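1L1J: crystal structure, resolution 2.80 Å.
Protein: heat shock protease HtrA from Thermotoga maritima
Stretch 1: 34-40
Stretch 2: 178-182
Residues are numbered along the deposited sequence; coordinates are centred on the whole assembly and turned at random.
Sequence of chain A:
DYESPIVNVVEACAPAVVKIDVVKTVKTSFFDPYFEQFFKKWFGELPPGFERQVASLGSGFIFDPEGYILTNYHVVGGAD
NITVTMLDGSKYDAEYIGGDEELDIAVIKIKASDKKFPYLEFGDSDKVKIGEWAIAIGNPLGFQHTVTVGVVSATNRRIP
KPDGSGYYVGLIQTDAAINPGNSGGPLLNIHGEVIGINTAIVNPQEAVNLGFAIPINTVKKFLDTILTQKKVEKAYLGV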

# COMPACT_ATOMS: atom_id res chain seq x y z
N TYR A 34 15.57 6.47 0.49
CA TYR A 34 15.34 5.62 -0.66
C TYR A 34 14.05 6.07 -1.35
O TYR A 34 14.02 6.32 -2.56
N PHE A 35 12.99 6.19 -0.55
CA PHE A 35 11.65 6.57 -1.02
C PHE A 35 11.51 7.96 -1.66
O PHE A 35 10.81 8.12 -2.67
N GLU A 36 12.15 8.96 -1.08
CA GLU A 36 12.09 10.31 -1.62
C GLU A 36 12.79 10.35 -2.97
O GLU A 36 12.40 11.10 -3.86
N GLN A 37 13.81 9.51 -3.14
CA GLN A 37 14.54 9.49 -4.39
C GLN A 37 13.75 8.81 -5.49
O GLN A 37 13.90 9.15 -6.67
N PHE A 38 12.90 7.86 -5.12
CA PHE A 38 12.09 7.16 -6.12
C PHE A 38 11.09 8.12 -6.76
O PHE A 38 11.01 8.21 -7.99
N PHE A 39 10.33 8.82 -5.93
CA PHE A 39 9.36 9.78 -6.45
C PHE A 39 10.08 10.91 -7.19
O PHE A 39 9.75 11.25 -8.32
N LYS A 40 11.09 11.48 -6.53
CA LYS A 40 11.87 12.58 -7.09
C LYS A 40 12.38 12.28 -8.50
O LYS A 40 12.32 13.12 -9.39
N ILE A 178 7.02 -3.99 -7.43
CA ILE A 178 6.57 -3.32 -6.22
C ILE A 178 7.60 -2.24 -5.88
O ILE A 178 8.80 -2.50 -5.85
N ASN A 179 7.13 -1.02 -5.62
CA ASN A 179 8.03 0.08 -5.31
C ASN A 179 7.29 1.21 -4.60
O ASN A 179 6.07 1.16 -4.45
N PRO A 180 8.02 2.25 -4.16
CA PRO A 180 7.40 3.38 -3.46
C PRO A 180 6.17 3.92 -4.18
O PRO A 180 5.35 4.63 -3.59
N GLY A 181 6.04 3.56 -5.45
CA GLY A 181 4.91 4.03 -6.22
C GLY A 181 3.63 3.25 -6.00
O GLY A 181 2.59 3.64 -6.52
N ASN A 182 3.70 2.14 -5.27
CA ASN A 182 2.50 1.36 -4.99
C ASN A 182 2.56 0.67 -3.62
O ASN A 182 1.72 -0.17 -3.29

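The contact is a small apolar one in which three phenylalanines of a helix gather around a single proline in a loop, with no hydrogen bond crossing between the stretches. It buries 289 Å² in total, and P180 supplies 113 Å² of that, far more than any other residue. The backbones come nearest where F35 CA lies 5.8 Å from P180 CA, close enough for the proline ring to reach the helix surface.

F38 makes the main contribution from the helix. Its CA-to-CB bond points toward the loop, and a t rotamer (chi1 179°, chi2 77°) lays the ring against P180. CD of P180 sits 3.8 Å from the F38 ring centroid and 16° off the normal, which identifies a CH-pi contact over the face; F38 CD2 also comes within 3.3 Å of P180 CB. The same ring spans the neighbouring residues, with F38 CZ 3.4 Å from N179 CG and F38 CE2 3.2 Å from G181 N, both approached obliquely.

F35 and F39, one helical turn apart, both adopt m (chi1 -61° and -67°). Their CA-to-CB bonds point sideways, but the end of F39 comes nearer the loop. P180 CG lies over one face of F35, 4.2 Å from F35 CD2, a looser contact. F39 CE1 is 3.9 Å from P180 CB, and F39 CZ reaches 3.0 Å from P180 O, obliquely.

Three hydrogen bonds link polar groups within the loop. N179, with chi1 in p, accepts at N179 OD1 from G181 N at 3.0 Å, although the placement of that nitrogen is less certain. N179 N donates to N182 OD1 at 3.2 Å and 163°, while N182 N donates to N179 O at 2.7 Å. The CA-to-CB bond of N182 points away from the helix, and that of E36 likewise points away from the loop.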

# COMPACT_ATOMS: atom_id res chain seq x y z
CB TYR A 34 15.23 4.14 -0.25
CG TYR A 34 15.38 3.18 -1.41
CD1 TYR A 34 16.65 2.83 -1.88
CD2 TYR A 34 14.27 2.68 -2.09
CE1 TYR A 34 16.81 2.03 -3.01
CE2 TYR A 34 14.41 1.88 -3.22
CZ TYR A 34 15.69 1.56 -3.68
OH TYR A 34 15.85 0.81 -4.83
CB PHE A 35 10.66 6.44 0.15
CG PHE A 35 10.55 5.04 0.69
CD1 PHE A 35 11.69 4.34 1.09
CD2 PHE A 35 9.31 4.43 0.83
CE1 PHE A 35 11.59 3.04 1.61
CE2 PHE A 35 9.20 3.14 1.35
CZ PHE A 35 10.36 2.44 1.74
CB GLU A 36 12.72 11.30 -0.65
CG GLU A 36 13.29 12.56 -1.29
CD GLU A 36 14.80 12.47 -1.52
OE1 GLU A 36 15.53 12.14 -0.55
OE2 GLU A 36 15.26 12.72 -2.66
CB GLN A 37 15.89 8.78 -4.21
CG GLN A 37 17.02 9.43 -5.03
CD GLN A 37 18.20 8.49 -5.27
OE1 GLN A 37 18.76 7.90 -4.33
NE2 GLN A 37 18.60 8.36 -6.54
CB PHE A 38 11.32 5.99 -5.49
CG PHE A 38 10.46 5.24 -6.46
CD1 PHE A 38 11.01 4.34 -7.36
CD2 PHE A 38 9.08 5.46 -6.51
CE1 PHE A 38 10.21 3.67 -8.29
CE2 PHE A 38 8.27 4.79 -7.43
CZ PHE A 38 8.84 3.90 -8.32
CB PHE A 39 8.52 10.37 -5.31
CG PHE A 39 7.61 9.38 -4.65
CD1 PHE A 39 7.92 8.86 -3.39
CD2 PHE A 39 6.43 8.99 -5.27
CE1 PHE A 39 7.05 7.96 -2.76
CE2 PHE A 39 5.56 8.09 -4.64
CZ PHE A 39 5.87 7.58 -3.39
CB LYS A 40 13.05 12.90 -6.17
CG LYS A 40 13.88 14.11 -6.58
CD LYS A 40 13.08 15.41 -6.48
CE LYS A 40 13.90 16.61 -6.94
NZ LYS A 40 15.19 16.73 -6.21
CB ILE A 178 6.48 -4.31 -5.03
CG1 ILE A 178 5.52 -5.47 -5.36
CG2 ILE A 178 6.06 -3.57 -3.78
CD1 ILE A 178 4.05 -5.15 -5.24
CB ASN A 179 8.64 0.60 -6.60
CG ASN A 179 7.61 0.78 -7.69
OD1 ASN A 179 6.58 1.44 -7.49
ND2 ASN A 179 7.87 0.18 -8.85
CB PRO A 180 8.52 4.40 -3.40
CG PRO A 180 9.73 3.55 -3.25
CD PRO A 180 9.48 2.44 -4.24
CB ASN A 182 2.20 0.32 -6.09
CG ASN A 182 3.31 -0.69 -6.26
OD1 ASN A 182 3.98 -1.06 -5.29
ND2 ASN A 182 3.48 -1.17 -7.48